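Side-chain contact in protein, Family 18 Chitinase (Crocus vernus, PDB 3SIM), which probably hydrolyses the glycosidic bonds of chitin, as a plant family 18 chitinase built on a TIM barrel: residues Arg112-Arg116 with Tyr117-Gly121. Residues are numbered along the deposited sequence; the frame is centred on the assembly and turned at random.
Sequences RIIQR and YNLDG
Tyr117 N closes the last turn on Ile113 O (3.0 Å) where helix 99-116 ends in a Schellman motif and the chain turns back toward barrel strand 121-125. Asn118 takes a positive phi (60°), which brings Leu119 N onto Ile114 O at 3.1 Å, with an almost straight N-H...O angle of 170°. Asn118 N goes instead to Gln115 O, a longer bond of 3.3 Å whose donor stands above the carbonyl plane. Three carbonyls of the final turn are thereby each given a backbone donor, while Asn118 O accepts from Lys70 NZ of helix 63-72.

With CG anti to the carbonyl carbon (chi1 -72°), the Tyr117 ring is carried back along the helix beside Ile113, and Ile113 CG2 lies 4.1 Å from Tyr117 CD1; Trp56 meets this ring edge-to-face. The Arg116 chain bends at chi3 and travels beside the tyrosine, its guanidinium steeply inclined to the ring, with Arg116 NH1 3.5 Å from Tyr117 OH. Replacing Tyr117 by alanine would probably leave Trp56 without its aromatic partner and open a gap between Ile113 and Pro63. Ile114 crosses Leu119 at roughly a right angle, Ile114 CG2 resting 3.7 Å from Leu119 O.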
loop_
_atom_site.group_PDB
_atom_site.type_symbol
_atom_site.label_atom_id
_atom_site.label_comp_id
_atom_site.label_asym_id
_atom_site.label_seq_id
_atom_site.Cartn_x
_atom_site.Cartn_y
_atom_site.Cartn_z
ATOM N N ARG A 112 7.793 10.373 -14.300
ATOM C CA ARG A 112 9.002 9.701 -14.776
ATOM C C ARG A 112 9.189 8.274 -14.225
ATOM O O ARG A 112 9.421 7.388 -14.956
ATOM C CB ARG A 112 10.283 10.519 -14.468
ATOM C CG ARG A 112 11.561 9.840 -14.924
ATOM C CD ARG A 112 12.875 10.467 -14.458
ATOM N NE ARG A 112 13.976 9.632 -14.829
ATOM C CZ ARG A 112 14.432 8.654 -14.096
ATOM N NH1 ARG A 112 13.897 8.439 -12.926
ATOM N NH2 ARG A 112 15.392 7.902 -14.513
ATOM N N ILE A 113 9.052 8.086 -12.929
ATOM C CA ILE A 113 9.186 6.771 -12.341
ATOM C C ILE A 113 8.103 5.785 -12.853
ATOM O O ILE A 113 8.405 4.692 -13.209
ATOM C CB ILE A 113 9.228 6.822 -10.758
ATOM C CG1 ILE A 113 10.552 7.385 -10.223
ATOM C CG2 ILE A 113 9.025 5.465 -10.120
ATOM C CD1 ILE A 113 10.506 7.915 -8.892
ATOM N N ILE A 114 6.868 6.230 -12.877
ATOM C CA ILE A 114 5.756 5.419 -13.274
ATOM C C ILE A 114 5.889 4.963 -14.729
ATOM O O ILE A 114 5.772 3.827 -14.967
ATOM C CB ILE A 114 4.401 6.144 -13.044
ATOM C CG1 ILE A 114 4.094 6.253 -11.549
ATOM C CG2 ILE A 114 3.313 5.475 -13.811
ATOM C CD1 ILE A 114 3.047 7.194 -11.215
ATOM N N GLN A 115 6.201 5.877 -15.639
ATOM C CA GLN A 115 6.436 5.543 -17.055
ATOM C C GLN A 115 7.637 4.613 -17.239
ATOM O O GLN A 115 7.564 3.665 -17.894
ATOM C CB GLN A 115 6.550 6.799 -17.950
ATOM C CG GLN A 115 5.330 7.707 -17.955
ATOM C CD GLN A 115 5.502 8.997 -18.756
ATOM O OE1 GLN A 115 6.569 9.499 -18.900
ATOM N NE2 GLN A 115 4.441 9.504 -19.257
ATOM N N ARG A 116 8.727 4.916 -16.573
ATOM C CA ARG A 116 9.922 4.114 -16.651
ATOM C C ARG A 116 9.766 2.672 -16.162
ATOM O O ARG A 116 10.258 1.817 -16.795
ATOM C CB ARG A 116 11.134 4.782 -15.990
ATOM C CG ARG A 116 12.460 4.210 -16.440
ATOM C CD ARG A 116 13.653 4.944 -15.837
ATOM N NE ARG A 116 14.180 4.312 -14.648
ATOM C CZ ARG A 116 14.905 3.219 -14.663
ATOM N NH1 ARG A 116 15.374 2.728 -13.590
ATOM N NH2 ARG A 116 15.190 2.648 -15.787
ATOM N N TYR A 117 9.062 2.441 -15.061
ATOM C CA TYR A 117 8.854 1.104 -14.528
ATOM C C TYR A 117 7.605 0.380 -15.124
ATOM O O TYR A 117 7.285 -0.721 -14.753
ATOM C CB TYR A 117 8.870 1.069 -12.994
ATOM C CG TYR A 117 10.250 1.269 -12.345
ATOM C CD1 TYR A 117 10.813 2.509 -12.248
ATOM C CD2 TYR A 117 10.944 0.210 -11.825
ATOM C CE1 TYR A 117 12.065 2.681 -11.667
ATOM C CE2 TYR A 117 12.142 0.366 -11.230
ATOM C CZ TYR A 117 12.714 1.596 -11.156
ATOM O OH TYR A 117 13.901 1.738 -10.573
ATOM N N ASN A 118 6.933 1.010 -16.054
ATOM C CA ASN A 118 5.691 0.463 -16.581
ATOM C C ASN A 118 4.540 0.251 -15.543
ATOM O O ASN A 118 3.940 -0.732 -15.589
ATOM C CB ASN A 118 5.914 -0.938 -17.200
ATOM C CG ASN A 118 7.195 -1.079 -18.013
ATOM O OD1 ASN A 118 8.100 -1.865 -17.671
ATOM N ND2 ASN A 118 7.272 -0.322 -19.083
ATOM N N LEU A 119 4.357 1.149 -14.604
ATOM C CA LEU A 119 3.406 1.021 -13.486
ATOM C C LEU A 119 1.977 1.442 -13.819
ATOM O O LEU A 119 1.765 2.245 -14.676
ATOM C CB LEU A 119 3.926 1.765 -12.259
ATOM C CG LEU A 119 5.321 1.432 -11.697
ATOM C CD1 LEU A 119 5.666 2.220 -10.428
ATOM C CD2 LEU A 119 5.556 -0.044 -11.552
ATOM N N ASP A 120 1.031 0.906 -13.074
ATOM C CA ASP A 120 -0.390 1.094 -13.257
ATOM C C ASP A 120 -1.135 1.935 -12.204
ATOM O O ASP A 120 -2.255 2.352 -12.398
ATOM C CB ASP A 120 -1.019 -0.282 -13.335
ATOM C CG ASP A 120 -0.333 -1.174 -14.335
ATOM O OD1 ASP A 120 -0.545 -0.935 -15.520
ATOM O OD2 ASP A 120 0.437 -2.054 -13.887
ATOM N N GLY A 121 -0.490 2.136 -11.078
ATOM C CA GLY A 121 -1.050 2.783 -9.928
ATOM C C GLY A 121 -0.110 3.322 -8.864
ATOM O O GLY A 121 1.046 3.099 -8.918
#